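Local coordinates for amidohydrolase family protein (Acinetobacter baumannii, PDB 4I6K) that probably hydrolyses the lactone ring of 2-pyrone-4,6-dicarboxylic acid, as an amidohydrolase with a (beta/alpha)8-barrel fold, at residues S60-H65 with I258-A263; N125-N130 with E154-P159; N145-N150 with N170-D175. All blocks are in the same frame, centred on the assembly; numbering follows the deposited sequence.

Contact 1: residues S60-H65 with I258-A263; sequences SHLDEH and ITYEDA
The outer helical layer of the amidohydrolase (beta/alpha)8 barrel meets itself here: an aromatic cluster of H61, H65 and Y260 joins the end of helix 55-64, which follows the first barrel strand, and H65 just beyond it to the start of helix 260-270, which follows the last. The first torsion of Y260 (chi1 -154°) swings its ring away from the backbone N and against helix 55-64. H61 CB sits over the centre of one face, 3.8 Å from the centroid of the Y260 ring, a CH-pi contact. The imidazole of H61 continues nearly parallel to the phenol, at 13°, but slid so that the rings barely overlap. L62 CD2 comes within 3.4 Å of Y260 OH, whose polar partner is D29. H65 lies obliquely beside the phenol, its CD2 3.9 Å from Y260 CD2. Helix 260-270 opens with a capping box, in which D262 N donates to T259 OG1 and T259 N to D262 OD2. Between the two capping residues, E261 bends at chi2 (56°) and turns its carboxylate back to the histidine: H65 NE2 donates to E261 OE2 over 2.8 Å, close to the imidazole plane but tilted out of the carboxylate plane, on its anti side.

Contact 2: residues N125-N130 with E154-P159; sequences NLFGLN and ELHAPP
N125 and H156 lie side by side at the ends of neighbouring parallel strands, and their polar atoms show how one residue can serve two partners. H156 ND1 donates to N125 OD1 at 2.8 Å; the acceptor lies close to the imidazole plane, yet the donor stands above the plane of the asparagine carbonyl, 49° out of it. The other amide atom, N125 ND2, donates to the bound citrate, which probably came from the crystallisation liquor. H156 thus probably helps to set the amide that meets the citrate, consistent with a pocket for a carboxylate-bearing substrate. In the backbone, L126 N donates to H156 O at 2.9 Å, almost straight. The buried E154 is paired as well, its OE2 forming a salt bridge with K210.

F127 closes over the histidine. Its CE2 stands 3.4 Å above the imidazole plane, over the ring centre, though the two rings are inclined at 36°. P158 CD covers one face of the F127 ring, 4.1 Å from its centroid. F127 itself lies within a type II turn from L126 to L129, closed by L129 N donating to L126 O at 3.1 Å.

The contact continues the pairing of strands 119-125 and 152-156 into the loops beyond them; L126 packs on helix 159-169, and the ring of H180, just after strand 176-178, meets that of H156.

Contact 3: residues N145-N150 with N170-D175; sequences NVESLN and NEYSFD
The ring of F174 is turned so that its rim meets the helix: E147 N lies at its edge, in plane, 3.8 Å from F174 CD2, while one face carries CB of Y172 from its own loop, 3.3 Å above the plane and offset toward the rim. F174 CG stands between its backbone N and carbonyl carbon (chi1 47°), which sends the ring toward the last turn of helix 137-148. V146 CG1 comes to the same CD2 corner obliquely, at 4.2 Å. The Y172 ring has E147 OE1 at its own edge, near the plane, with carboxylate and ring inclined at 58°.

The polar part of the contact centres on one oxygen. E147 runs fully extended, with CG anti to the backbone N, and brings OE2 to the loop, where it accepts from S173 N at 2.7 Å and S173 OG at 3.1 Å. Both donors come on the anti side but from opposite faces of the carboxylate plane, so the pair should fix its rotation. The second oxygen, OE1, makes a salt bridge with R144 one turn earlier in the helix.

N150 ends the helix with positive phi in a Schellman motif, its N bonded to E147 O. The contact joins an outer helix of the (beta/alpha)8 fold to the next alpha-beta connection: helix 137-148 packs against the loop between helix 159-169 and strand 176-178.

How the contacts relate
Taken together, the three contacts illustrate how chemistry follows position in a beta/alpha barrel. Contact 2 lies nearest the middle, about 11 Å from the chain centre, and uses strand ends and the loops beyond them to shape the ligand pocket. Contacts 1 and 3, each centred about 17 Å out, belong to the helical layer; there a glutamate reaches across to a histidine in one case and to a serine and its backbone N in the other. Even so, contact 3 is buried, while contacts 1 and 2 are partly buried. Contact 1 brings together the two ends of the barrel sequence, whereas contact 3 lies on helix 137-148 and contact 2 on strand 152-156, which follow each other in the chain.

Contact 1: residues S60-H65 with I258-A263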
loop_
_atom_site.group_PDB
_atom_site.type_symbol
_atom_site.label_atom_id
_atom_site.label_comp_id
_atom_site.label_asym_id
_atom_site.label_seq_id
_atom_site.Cartn_x
_atom_site.Cartn_y
_atom_site.Cartn_z
ATOM N N SER A 60 6.286 -5.742 17.523
ATOM C CA SER A 60 5.807 -6.772 18.440
ATOM C C SER A 60 4.831 -7.735 17.766
ATOM O O SER A 60 4.843 -8.933 18.037
ATOM C CB SER A 60 5.152 -6.141 19.660
ATOM O OG SER A 60 4.779 -7.150 20.567
ATOM N N HIS A 61 3.975 -7.210 16.894
ATOM C CA HIS A 61 3.065 -8.064 16.133
ATOM C C HIS A 61 3.793 -8.918 15.092
ATOM O O HIS A 61 3.423 -10.070 14.860
ATOM C CB HIS A 61 1.983 -7.231 15.460
ATOM C CG HIS A 61 1.007 -6.631 16.420
ATOM N ND1 HIS A 61 0.948 -5.279 16.677
ATOM C CD2 HIS A 61 0.058 -7.204 17.197
ATOM C CE1 HIS A 61 -0.003 -5.041 17.562
ATOM N NE2 HIS A 61 -0.561 -6.193 17.890
ATOM N N LEU A 62 4.817 -8.344 14.459
ATOM C CA LEU A 62 5.634 -9.084 13.501
ATOM C C LEU A 62 6.291 -10.272 14.191
ATOM O O LEU A 62 6.251 -11.397 13.690
ATOM C CB LEU A 62 6.709 -8.183 12.880
ATOM C CG LEU A 62 6.247 -6.976 12.057
ATOM C CD1 LEU A 62 7.434 -6.351 11.322
ATOM C CD2 LEU A 62 5.168 -7.384 11.075
ATOM N N ASP A 63 6.906 -10.005 15.340
ATOM C CA ASP A 63 7.542 -11.043 16.153
ATOM C C ASP A 63 6.567 -12.155 16.525
ATOM O O ASP A 63 6.846 -13.333 16.292
ATOM C CB ASP A 63 8.140 -10.424 17.410
ATOM C CG ASP A 63 9.274 -9.484 17.093
ATOM O OD1 ASP A 63 9.658 -8.676 17.965
ATOM O OD2 ASP A 63 9.790 -9.561 15.956
ATOM N N GLU A 64 5.414 -11.773 17.070
ATOM C CA GLU A 64 4.396 -12.732 17.490
ATOM C C GLU A 64 3.894 -13.637 16.364
ATOM O O GLU A 64 3.258 -14.658 16.632
ATOM C CB GLU A 64 3.204 -12.013 18.130
ATOM C CG GLU A 64 3.577 -11.121 19.304
ATOM C CD GLU A 64 2.369 -10.601 20.069
ATOM O OE1 GLU A 64 2.500 -10.389 21.294
ATOM O OE2 GLU A 64 1.298 -10.404 19.451
ATOM N N HIS A 65 4.171 -13.275 15.114
ATOM C CA HIS A 65 3.699 -14.069 13.970
ATOM C C HIS A 65 4.804 -14.477 13.004
ATOM O O HIS A 65 4.542 -14.861 11.859
ATOM C CB HIS A 65 2.601 -13.331 13.210
ATOM C CG HIS A 65 1.366 -13.093 14.020
ATOM N ND1 HIS A 65 0.281 -13.945 13.991
ATOM C CD2 HIS A 65 1.042 -12.101 14.882
ATOM C CE1 HIS A 65 -0.660 -13.483 14.794
ATOM N NE2 HIS A 65 -0.223 -12.369 15.350
ATOM N N ILE A 258 -11.218 -4.868 14.094
ATOM C CA ILE A 258 -10.073 -5.530 13.469
ATOM C C ILE A 258 -8.783 -5.538 14.286
ATOM O O ILE A 258 -8.232 -4.486 14.612
ATOM C CB ILE A 258 -9.763 -4.916 12.087
ATOM C CG1 ILE A 258 -11.026 -4.898 11.217
ATOM C CG2 ILE A 258 -8.648 -5.710 11.410
ATOM C CD1 ILE A 258 -11.443 -6.294 10.697
ATOM N N THR A 259 -8.294 -6.737 14.582
ATOM C CA THR A 259 -6.993 -6.914 15.206
ATOM C C THR A 259 -5.993 -7.420 14.174
ATOM O O THR A 259 -6.365 -7.872 13.075
ATOM C CB THR A 259 -7.040 -7.974 16.330
ATOM O OG1 THR A 259 -7.406 -9.242 15.767
ATOM C CG2 THR A 259 -8.044 -7.585 17.408
ATOM N N TYR A 260 -4.718 -7.370 14.540
ATOM C CA TYR A 260 -3.698 -7.980 13.718
ATOM C C TYR A 260 -4.079 -9.426 13.429
ATOM O O TYR A 260 -4.021 -9.876 12.280
ATOM C CB TYR A 260 -2.342 -7.914 14.397
ATOM C CG TYR A 260 -1.223 -7.938 13.400
ATOM C CD1 TYR A 260 -0.787 -6.767 12.806
ATOM C CD2 TYR A 260 -0.616 -9.138 13.036
ATOM C CE1 TYR A 260 0.234 -6.780 11.878
ATOM C CE2 TYR A 260 0.400 -9.170 12.105
ATOM C CZ TYR A 260 0.824 -7.988 11.527
ATOM O OH TYR A 260 1.840 -8.009 10.599
ATOM N N GLU A 261 -4.486 -10.156 14.465
ATOM C CA GLU A 261 -4.853 -11.567 14.296
ATOM C C GLU A 261 -5.998 -11.740 13.300
ATOM O O GLU A 261 -6.013 -12.685 12.503
ATOM C CB GLU A 261 -5.215 -12.200 15.640
ATOM C CG GLU A 261 -4.030 -12.321 16.584
ATOM C CD GLU A 261 -3.373 -10.986 16.831
ATOM O OE1 GLU A 261 -4.113 -9.982 16.927
ATOM O OE2 GLU A 261 -2.122 -10.933 16.913
ATOM N N ASP A 262 -6.956 -10.822 13.347
ATOM C CA ASP A 262 -8.069 -10.825 12.398
ATOM C C ASP A 262 -7.584 -10.615 10.965
ATOM O O ASP A 262 -8.102 -11.222 10.022
ATOM C CB ASP A 262 -9.077 -9.733 12.763
ATOM C CG ASP A 262 -9.767 -10.005 14.080
ATOM O OD1 ASP A 262 -9.865 -11.195 14.462
ATOM O OD2 ASP A 262 -10.209 -9.034 14.726
ATOM N N ALA A 263 -6.603 -9.731 10.806
ATOM C CA ALA A 263 -5.999 -9.502 9.504
ATOM C C ALA A 263 -5.338 -10.783 8.998
ATOM O O ALA A 263 -5.626 -11.230 7.887
ATOM C CB ALA A 263 -4.995 -8.348 9.567
#

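Contact 2: residues N125-N130 with E154-P159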
loop_
_atom_site.group_PDB
_atom_site.type_symbol
_atom_site.label_atom_id
_atom_site.label_comp_id
_atom_site.label_asym_id
_atom_site.label_seq_id
_atom_site.Cartn_x
_atom_site.Cartn_y
_atom_site.Cartn_z
ATOM N N ASN A 125 -2.248 8.863 -2.264
ATOM C CA ASN A 125 -3.438 8.501 -1.512
ATOM C C ASN A 125 -4.507 9.517 -1.821
ATOM O O ASN A 125 -4.514 10.604 -1.262
ATOM C CB ASN A 125 -3.142 8.470 -0.016
ATOM C CG ASN A 125 -4.274 7.869 0.785
ATOM O OD1 ASN A 125 -5.323 7.523 0.238
ATOM N ND2 ASN A 125 -4.064 7.730 2.090
ATOM N N LEU A 126 -5.407 9.159 -2.728
ATOM C CA LEU A 126 -6.303 10.143 -3.326
ATOM C C LEU A 126 -7.722 10.097 -2.805
ATOM O O LEU A 126 -8.594 10.764 -3.346
ATOM C CB LEU A 126 -6.315 10.005 -4.848
ATOM C CG LEU A 126 -4.958 10.250 -5.502
ATOM C CD1 LEU A 126 -5.088 10.043 -6.993
ATOM C CD2 LEU A 126 -4.446 11.641 -5.165
ATOM N N PHE A 127 -7.968 9.318 -1.762
ATOM C CA PHE A 127 -9.289 9.329 -1.175
ATOM C C PHE A 127 -9.612 10.705 -0.614
ATOM O O PHE A 127 -8.763 11.335 0.028
ATOM C CB PHE A 127 -9.438 8.240 -0.123
ATOM C CG PHE A 127 -9.837 6.926 -0.699
ATOM C CD1 PHE A 127 -11.176 6.587 -0.813
ATOM C CD2 PHE A 127 -8.878 6.043 -1.173
ATOM C CE1 PHE A 127 -11.553 5.369 -1.374
ATOM C CE2 PHE A 127 -9.244 4.827 -1.726
ATOM C CZ PHE A 127 -10.587 4.486 -1.825
ATOM N N GLY A 128 -10.836 11.170 -0.886
ATOM C CA GLY A 128 -11.317 12.473 -0.417
ATOM C C GLY A 128 -10.618 13.629 -1.108
ATOM O O GLY A 128 -10.737 14.781 -0.690
ATOM N N LEU A 129 -9.887 13.327 -2.173
ATOM C CA LEU A 129 -9.115 14.352 -2.869
ATOM C C LEU A 129 -9.424 14.372 -4.356
ATOM O O LEU A 129 -10.122 13.495 -4.871
ATOM C CB LEU A 129 -7.620 14.119 -2.662
ATOM C CG LEU A 129 -7.138 14.224 -1.215
ATOM C CD1 LEU A 129 -5.746 13.652 -1.109
ATOM C CD2 LEU A 129 -7.182 15.667 -0.737
ATOM N N ASN A 130 -8.905 15.378 -5.047
ATOM C CA ASN A 130 -9.099 15.447 -6.482
ATOM C C ASN A 130 -8.039 14.624 -7.173
ATOM O O ASN A 130 -6.929 14.474 -6.664
ATOM C CB ASN A 130 -9.035 16.887 -6.986
ATOM C CG ASN A 130 -10.196 17.733 -6.496
ATOM O OD1 ASN A 130 -9.992 18.818 -5.957
ATOM N ND2 ASN A 130 -11.419 17.241 -6.680
ATOM N N GLU A 154 3.063 3.852 -5.324
ATOM C CA GLU A 154 1.945 3.183 -4.651
ATOM C C GLU A 154 0.670 4.016 -4.764
ATOM O O GLU A 154 0.690 5.234 -4.550
ATOM C CB GLU A 154 2.292 2.941 -3.174
ATOM C CG GLU A 154 1.257 2.137 -2.378
ATOM C CD GLU A 154 1.631 1.989 -0.894
ATOM O OE1 GLU A 154 2.605 2.633 -0.438
ATOM O OE2 GLU A 154 0.949 1.221 -0.184
ATOM N N LEU A 155 -0.441 3.366 -5.106
ATOM C CA LEU A 155 -1.723 4.066 -5.224
ATOM C C LEU A 155 -2.735 3.578 -4.201
ATOM O O LEU A 155 -2.921 2.375 -4.004
ATOM C CB LEU A 155 -2.331 3.897 -6.625
ATOM C CG LEU A 155 -1.385 4.090 -7.813
ATOM C CD1 LEU A 155 -2.119 3.920 -9.149
ATOM C CD2 LEU A 155 -0.696 5.440 -7.720
ATOM N N HIS A 156 -3.386 4.526 -3.548
ATOM C CA HIS A 156 -4.578 4.218 -2.806
ATOM C C HIS A 156 -5.654 5.127 -3.365
ATOM O O HIS A 156 -5.575 6.342 -3.224
ATOM C CB HIS A 156 -4.380 4.457 -1.321
ATOM C CG HIS A 156 -5.542 4.012 -0.494
ATOM N ND1 HIS A 156 -6.145 4.821 0.448
ATOM C CD2 HIS A 156 -6.239 2.850 -0.496
ATOM C CE1 HIS A 156 -7.146 4.166 1.006
ATOM N NE2 HIS A 156 -7.225 2.967 0.453
ATOM N N ALA A 157 -6.643 4.530 -4.024
ATOM C CA ALA A 157 -7.598 5.304 -4.787
ATOM C C ALA A 157 -8.770 4.452 -5.248
ATOM O O ALA A 157 -8.648 3.236 -5.387
ATOM C CB ALA A 157 -6.910 5.941 -5.985
ATOM N N PRO A 158 -9.919 5.101 -5.491
ATOM C CA PRO A 158 -11.106 4.427 -5.988
ATOM C C PRO A 158 -10.943 4.047 -7.457
ATOM O O PRO A 158 -10.244 4.743 -8.208
ATOM C CB PRO A 158 -12.191 5.498 -5.850
ATOM C CG PRO A 158 -11.429 6.806 -5.981
ATOM C CD PRO A 158 -10.148 6.540 -5.254
ATOM N N PRO A 159 -11.604 2.951 -7.869
ATOM C CA PRO A 159 -11.487 2.466 -9.233
ATOM C C PRO A 159 -11.703 3.554 -10.295
ATOM O O PRO A 159 -11.024 3.550 -11.324
ATOM C CB PRO A 159 -12.539 1.367 -9.292
ATOM C CG PRO A 159 -12.448 0.757 -7.900
ATOM C CD PRO A 159 -12.314 1.989 -6.999
#

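Contact 3: residues N145-N150 with N170-D175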
loop_
_atom_site.group_PDB
_atom_site.type_symbol
_atom_site.label_atom_id
_atom_site.label_comp_id
_atom_site.label_asym_id
_atom_site.label_seq_id
_atom_site.Cartn_x
_atom_site.Cartn_y
_atom_site.Cartn_z
ATOM N N ASN A 145 12.046 11.377 -12.153
ATOM C CA ASN A 145 12.964 11.260 -11.025
ATOM C C ASN A 145 12.768 9.984 -10.208
ATOM O O ASN A 145 13.735 9.277 -9.919
ATOM C CB ASN A 145 12.854 12.482 -10.128
ATOM C CG ASN A 145 13.563 13.679 -10.701
ATOM O OD1 ASN A 145 14.626 13.553 -11.315
ATOM N ND2 ASN A 145 12.987 14.853 -10.499
ATOM N N VAL A 146 11.516 9.706 -9.837
ATOM C CA VAL A 146 11.154 8.462 -9.163
ATOM C C VAL A 146 11.616 7.245 -9.978
ATOM O O VAL A 146 12.167 6.286 -9.440
ATOM C CB VAL A 146 9.604 8.355 -8.913
ATOM C CG1 VAL A 146 9.241 7.049 -8.174
ATOM C CG2 VAL A 146 9.098 9.532 -8.120
ATOM N N GLU A 147 11.344 7.272 -11.276
ATOM C CA GLU A 147 11.808 6.205 -12.162
ATOM C C GLU A 147 13.330 5.992 -12.036
ATOM O O GLU A 147 13.802 4.867 -11.870
ATOM C CB GLU A 147 11.446 6.570 -13.586
ATOM C CG GLU A 147 11.698 5.508 -14.620
ATOM C CD GLU A 147 11.308 6.005 -15.995
ATOM O OE1 GLU A 147 11.521 7.203 -16.276
ATOM O OE2 GLU A 147 10.778 5.213 -16.791
ATOM N N SER A 148 14.083 7.088 -12.099
ATOM C CA SER A 148 15.536 7.055 -11.977
ATOM C C SER A 148 15.992 6.437 -10.676
ATOM O O SER A 148 17.053 5.824 -10.620
ATOM C CB SER A 148 16.088 8.472 -12.056
ATOM O OG SER A 148 15.393 9.184 -13.063
ATOM N N LEU A 149 15.194 6.609 -9.631
ATOM C CA LEU A 149 15.575 6.149 -8.303
ATOM C C LEU A 149 15.178 4.700 -8.034
ATOM O O LEU A 149 15.465 4.164 -6.960
ATOM C CB LEU A 149 14.976 7.056 -7.236
ATOM C CG LEU A 149 15.590 8.455 -7.168
ATOM C CD1 LEU A 149 14.754 9.363 -6.264
ATOM C CD2 LEU A 149 17.037 8.377 -6.683
ATOM N N ASN A 150 14.526 4.066 -9.002
ATOM C CA ASN A 150 14.137 2.669 -8.847
ATOM C C ASN A 150 13.080 2.538 -7.780
ATOM O O ASN A 150 12.828 1.454 -7.267
ATOM C CB ASN A 150 15.330 1.816 -8.450
ATOM C CG ASN A 150 15.834 0.971 -9.583
ATOM O OD1 ASN A 150 15.726 1.349 -10.756
ATOM N ND2 ASN A 150 16.390 -0.192 -9.246
ATOM N N ASN A 170 1.575 4.205 -17.279
ATOM C CA ASN A 170 2.078 3.249 -18.278
ATOM C C ASN A 170 3.388 3.676 -18.923
ATOM O O ASN A 170 4.122 2.842 -19.469
ATOM C CB ASN A 170 1.046 3.028 -19.385
ATOM C CG ASN A 170 0.081 1.937 -19.054
ATOM O OD1 ASN A 170 0.111 1.399 -17.958
ATOM N ND2 ASN A 170 -0.778 1.591 -20.002
ATOM N N GLU A 171 3.670 4.975 -18.854
ATOM C CA GLU A 171 4.790 5.583 -19.560
ATOM C C GLU A 171 6.127 5.576 -18.814
ATOM O O GLU A 171 7.091 6.178 -19.271
ATOM C CB GLU A 171 4.443 7.017 -19.919
ATOM C CG GLU A 171 3.123 7.161 -20.631
ATOM C CD GLU A 171 2.948 8.531 -21.238
ATOM O OE1 GLU A 171 2.107 8.669 -22.156
ATOM O OE2 GLU A 171 3.660 9.463 -20.802
ATOM N N TYR A 172 6.189 4.897 -17.677
ATOM C CA TYR A 172 7.378 4.926 -16.845
ATOM C C TYR A 172 7.753 3.507 -16.506
ATOM O O TYR A 172 6.896 2.644 -16.439
ATOM C CB TYR A 172 7.104 5.692 -15.550
ATOM C CG TYR A 172 6.644 7.100 -15.778
ATOM C CD1 TYR A 172 7.546 8.155 -15.739
ATOM C CD2 TYR A 172 5.307 7.382 -16.047
ATOM C CE1 TYR A 172 7.135 9.463 -15.963
ATOM C CE2 TYR A 172 4.882 8.690 -16.265
ATOM C CZ TYR A 172 5.806 9.723 -16.231
ATOM O OH TYR A 172 5.406 11.021 -16.444
ATOM N N SER A 173 9.014 3.277 -16.215
ATOM C CA SER A 173 9.529 1.947 -15.957
ATOM C C SER A 173 9.354 1.437 -14.546
ATOM O O SER A 173 9.739 0.330 -14.255
ATOM C CB SER A 173 10.998 1.890 -16.291
ATOM O OG SER A 173 11.194 2.256 -17.624
ATOM N N PHE A 174 8.820 2.253 -13.661
ATOM C CA PHE A 174 8.676 1.819 -12.264
ATOM C C PHE A 174 7.535 0.847 -12.004
ATOM O O PHE A 174 6.568 0.757 -12.767
ATOM C CB PHE A 174 8.587 3.004 -11.280
ATOM C CG PHE A 174 7.619 4.107 -11.700
ATOM C CD1 PHE A 174 6.269 3.838 -11.910
ATOM C CD2 PHE A 174 8.064 5.423 -11.847
ATOM C CE1 PHE A 174 5.388 4.855 -12.287
ATOM C CE2 PHE A 174 7.182 6.448 -12.217
ATOM C CZ PHE A 174 5.851 6.164 -12.437
ATOM N N ASP A 175 7.664 0.120 -10.904
ATOM C CA ASP A 175 6.586 -0.706 -10.389
ATOM C C ASP A 175 5.442 0.181 -9.928
ATOM O O ASP A 175 5.665 1.213 -9.300
ATOM C CB ASP A 175 7.106 -1.516 -9.207
ATOM C CG ASP A 175 8.206 -2.473 -9.611
ATOM O OD1 ASP A 175 9.296 -2.437 -8.999
ATOM O OD2 ASP A 175 7.977 -3.254 -10.562
#